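PDB 3M7N: probable exosome complex exonuclease 2 from Archaeoglobus fulgidus, which is probably a non-catalytic subunit of the RNA-degrading exosome that helps to structure the active site of its partner Rrp41. Local coordinates for residues D239-L242 against D243-N247; M225-S228 against G229-L233. One frame throughout, in Å; residues are numbered along the deposited sequence.

Contact 1: residues D239-L242 against D243-N247; sequences DELL and DVSIN
The peptide carbonyl of Leu241 is approached on both faces by one residue, Ser245, which brings its backbone N-H to one side of the carbonyl plane and its hydroxyl to the other. Ser245 OG donates to Leu241 O at 2.7 Å, and Ser245 N reaches the same oxygen at 2.9 Å. Each donor is tilted 31° from that plane. The doubling follows from the first torsion of Ser245, which sets OG beside its own backbone N, chi1 -62°, and so turns the hydroxyl back along the helix. This is a familiar way for a helical serine to satisfy its polar end where it is buried: one acceptor, four residues earlier, takes both donors. One residue back along the chain, Val244 N donates to Glu240 O at 3.1 Å. Two apolar pairs accompany the backbone bonds. Leu242 and Ile246 run side by side in the same direction, Leu242 CD2 4.0 Å from Ile246 CD1, while Leu241 CD1 lies 4.2 Å from Val244 CG1. The carboxylate of Asp243 has a different partner at each oxygen. A water donates to its OD2 at 2.8 Å and more weakly to Asp239 O, tying the side chain to the preceding turn, whereas OD1 forms a salt bridge with Arg212 of the neighbouring exonuclease 1 chain. Leu241 and Ser245 rest on strands 185-192 and 211-216, Val244 packs on strand 195-198, Leu242 meets Arg212 of the exonuclease 1 chain, and Ile246 lies between Thr216 of strand 211-216 and that same arginine of the other subunit.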
# COMPACT_ATOMS: atom_id res chain seq x y z
N ASP H 239 -18.02 12.82 -36.20
CA ASP H 239 -19.33 12.98 -36.86
C ASP H 239 -19.77 11.72 -37.59
O ASP H 239 -20.91 11.27 -37.45
CB ASP H 239 -19.31 14.17 -37.83
CG ASP H 239 -19.21 15.50 -37.10
OD1 ASP H 239 -19.78 15.58 -36.00
OD2 ASP H 239 -18.53 16.43 -37.60
N GLU H 240 -18.85 11.16 -38.36
CA GLU H 240 -19.12 9.95 -39.08
C GLU H 240 -19.44 8.81 -38.10
O GLU H 240 -20.40 8.07 -38.29
CB GLU H 240 -17.94 9.60 -39.98
CG GLU H 240 -18.14 8.34 -40.81
CD GLU H 240 -16.85 7.88 -41.48
OE1 GLU H 240 -16.79 6.70 -41.91
OE2 GLU H 240 -15.91 8.70 -41.55
N LEU H 241 -18.64 8.71 -37.04
CA LEU H 241 -18.80 7.64 -36.05
C LEU H 241 -20.06 7.80 -35.21
O LEU H 241 -20.64 6.83 -34.75
CB LEU H 241 -17.57 7.54 -35.14
CG LEU H 241 -17.48 6.32 -34.22
CD1 LEU H 241 -17.70 5.02 -35.02
CD2 LEU H 241 -16.14 6.28 -33.48
N LEU H 242 -20.47 9.04 -34.99
CA LEU H 242 -21.73 9.29 -34.31
C LEU H 242 -22.85 8.53 -35.02
O LEU H 242 -23.67 7.84 -34.37
CB LEU H 242 -22.03 10.80 -34.33
CG LEU H 242 -22.83 11.51 -33.24
CD1 LEU H 242 -23.71 12.53 -33.89
CD2 LEU H 242 -23.67 10.58 -32.37
N ASP H 243 -22.89 8.66 -36.36
CA ASP H 243 -23.96 8.05 -37.17
C ASP H 243 -23.85 6.54 -37.20
O ASP H 243 -24.82 5.82 -36.93
CB ASP H 243 -24.00 8.64 -38.60
CG ASP H 243 -24.44 10.11 -38.61
OD1 ASP H 243 -25.31 10.49 -37.79
OD2 ASP H 243 -23.90 10.90 -39.42
N VAL H 244 -22.66 6.06 -37.53
CA VAL H 244 -22.39 4.63 -37.54
C VAL H 244 -22.85 3.98 -36.23
O VAL H 244 -23.47 2.92 -36.25
CB VAL H 244 -20.89 4.36 -37.82
CG1 VAL H 244 -20.49 2.95 -37.40
CG2 VAL H 244 -20.58 4.60 -39.30
N SER H 245 -22.59 4.66 -35.10
CA SER H 245 -22.85 4.11 -33.77
C SER H 245 -24.34 4.01 -33.44
O SER H 245 -24.81 3.00 -32.91
CB SER H 245 -22.15 4.92 -32.66
OG SER H 245 -20.75 4.89 -32.82
N ILE H 246 -25.07 5.08 -33.72
CA ILE H 246 -26.50 5.06 -33.52
C ILE H 246 -27.07 3.88 -34.30
O ILE H 246 -27.84 3.11 -33.78
CB ILE H 246 -27.16 6.38 -34.00
CG1 ILE H 246 -26.60 7.58 -33.20
CG2 ILE H 246 -28.69 6.30 -33.90
CD1 ILE H 246 -27.12 8.94 -33.65
N ASN H 247 -26.62 3.73 -35.54
CA ASN H 247 -27.05 2.61 -36.37
C ASN H 247 -26.71 1.25 -35.74
O ASN H 247 -27.61 0.43 -35.52
CB ASN H 247 -26.48 2.73 -37.79
CG ASN H 247 -27.23 1.88 -38.81
OD1 ASN H 247 -28.26 2.30 -39.34
ND2 ASN H 247 -26.72 0.68 -39.07
O HOH W 1 -22.44 13.30 -38.98

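Contact 2: residues M225-S228 against G229-L233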
# COMPACT_ATOMS: atom_id res chain seq x y z
N MET H 225 -22.03 9.51 -23.59
CA MET H 225 -20.87 9.33 -24.44
C MET H 225 -19.62 9.48 -23.60
O MET H 225 -19.61 10.20 -22.60
CB MET H 225 -20.83 10.34 -25.59
CG MET H 225 -22.04 10.36 -26.52
SD MET H 225 -21.99 11.79 -27.65
CE MET H 225 -20.74 11.20 -28.71
N GLN H 226 -18.57 8.81 -24.02
CA GLN H 226 -17.32 8.81 -23.30
C GLN H 226 -16.16 8.58 -24.26
O GLN H 226 -16.04 7.52 -24.88
CB GLN H 226 -17.37 7.69 -22.25
CG GLN H 226 -16.06 7.47 -21.47
CD GLN H 226 -15.77 8.60 -20.53
OE1 GLN H 226 -16.68 9.21 -19.94
NE2 GLN H 226 -14.48 8.89 -20.37
N LYS H 227 -15.30 9.59 -24.40
CA LYS H 227 -14.00 9.40 -25.03
C LYS H 227 -12.95 8.97 -23.96
O LYS H 227 -12.92 9.54 -22.87
CB LYS H 227 -13.58 10.69 -25.73
CG LYS H 227 -12.15 10.66 -26.22
CD LYS H 227 -11.79 11.94 -26.97
CE LYS H 227 -10.53 12.57 -26.43
NZ LYS H 227 -9.31 11.83 -26.73
N SER H 228 -12.12 7.96 -24.25
CA SER H 228 -11.11 7.51 -23.27
C SER H 228 -9.78 7.26 -23.92
O SER H 228 -9.72 6.73 -25.04
CB SER H 228 -11.51 6.20 -22.59
OG SER H 228 -12.65 6.34 -21.80
N GLY H 229 -8.72 7.59 -23.20
CA GLY H 229 -7.37 7.30 -23.66
C GLY H 229 -6.64 8.56 -24.07
O GLY H 229 -7.25 9.62 -24.25
N GLY H 230 -5.32 8.45 -24.21
CA GLY H 230 -4.50 9.60 -24.53
C GLY H 230 -4.36 9.80 -26.02
O GLY H 230 -3.32 9.46 -26.59
N TYR H 231 -5.39 10.32 -26.67
CA TYR H 231 -5.30 10.60 -28.09
C TYR H 231 -6.09 11.86 -28.42
O TYR H 231 -6.84 12.38 -27.59
CB TYR H 231 -5.85 9.43 -28.90
CG TYR H 231 -7.37 9.22 -28.83
CD1 TYR H 231 -8.17 9.43 -29.96
CD2 TYR H 231 -8.00 8.80 -27.67
CE1 TYR H 231 -9.54 9.21 -29.94
CE2 TYR H 231 -9.38 8.57 -27.62
CZ TYR H 231 -10.15 8.78 -28.78
OH TYR H 231 -11.52 8.58 -28.79
N LEU H 232 -5.91 12.36 -29.64
CA LEU H 232 -6.72 13.47 -30.10
C LEU H 232 -7.78 12.97 -31.08
O LEU H 232 -7.46 12.28 -32.04
CB LEU H 232 -5.82 14.56 -30.69
CG LEU H 232 -4.92 15.27 -29.67
CD1 LEU H 232 -3.91 16.17 -30.35
CD2 LEU H 232 -5.71 16.05 -28.63
N LEU H 233 -9.03 13.33 -30.83
CA LEU H 233 -10.15 12.85 -31.65
C LEU H 233 -10.49 13.85 -32.77
O LEU H 233 -10.93 14.97 -32.51
CB LEU H 233 -11.37 12.67 -30.77
CG LEU H 233 -12.50 11.67 -31.04
CD1 LEU H 233 -13.81 12.28 -30.60
CD2 LEU H 233 -12.57 11.20 -32.46
O HOH W 2 -9.77 10.57 -23.86
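Lys227 and Tyr231 meet in a cation-pi contact where strand 222-228, an outer strand of the four-stranded antiparallel sheet within this chain, gives way to a loop with an inverse gamma turn centred on Gly230. The CB of Lys227 points toward this loop, and CG, anti to the backbone N (chi1 170°), is carried to the hydroxyl end of the tyrosine, 3.4 Å from Tyr231 OH. CD comes next and slides past Leu233, lying 3.9 Å from Leu233 CB. A bend at the third torsion turns CE, and one at the fourth turns NZ, toward the backbone of Tyr231, so that the ammonium group serves two parts of one residue. NZ stands over one face of the ring, 3.5 Å from its centroid and displaced toward the rim. It also donates to Tyr231 O at 2.7 Å, from well above the carbonyl plane (45° out of it). The ring is held from other directions too: Ser228 O lies at its edge, 3.2 Å from Tyr231 CE2, and the hydroxyl is hydrogen-bonded to Thr211 O on the adjacent strand. Replacing Tyr231 by alanine is likely to leave the lysine ammonium without its aromatic face and Thr211 O without its hydroxyl partner. The entry to the turn depends on a glycine: at the backbone angles of Gly229, a beta carbon would be jammed against Ser228 O. Across the bend, a weak bond from Tyr231 N to Gly229 O closes the gamma turn. That same carbonyl oxygen, Gly229 O, accepts from a water at 2.7 Å, and the water in turn takes a weak bond from Lys227 NZ.

Contact 2 finishes just before helix 235-253 begins, and contact 1 lies a little way along that helix, so the two follow in series along the chain. Their centres are about 16 Å apart and their nearest atoms about 5 Å, without touching. Strand 211-216 joins them: Leu212 meets Leu241 of contact 1 as well as Lys227 and Tyr231 of contact 2, and Ile214 packs against both Ser245 and Met225. Both border the exonuclease 1 subunit, whose strand pairs antiparallel with Met225 and Gln226 and continues the sheet, in keeping with the predicted part of this protein in shaping the partner's active site. Contact 2 is nearer the bound nucleic acid, about 8 Å at its nearest atom against about 19 Å for contact 1.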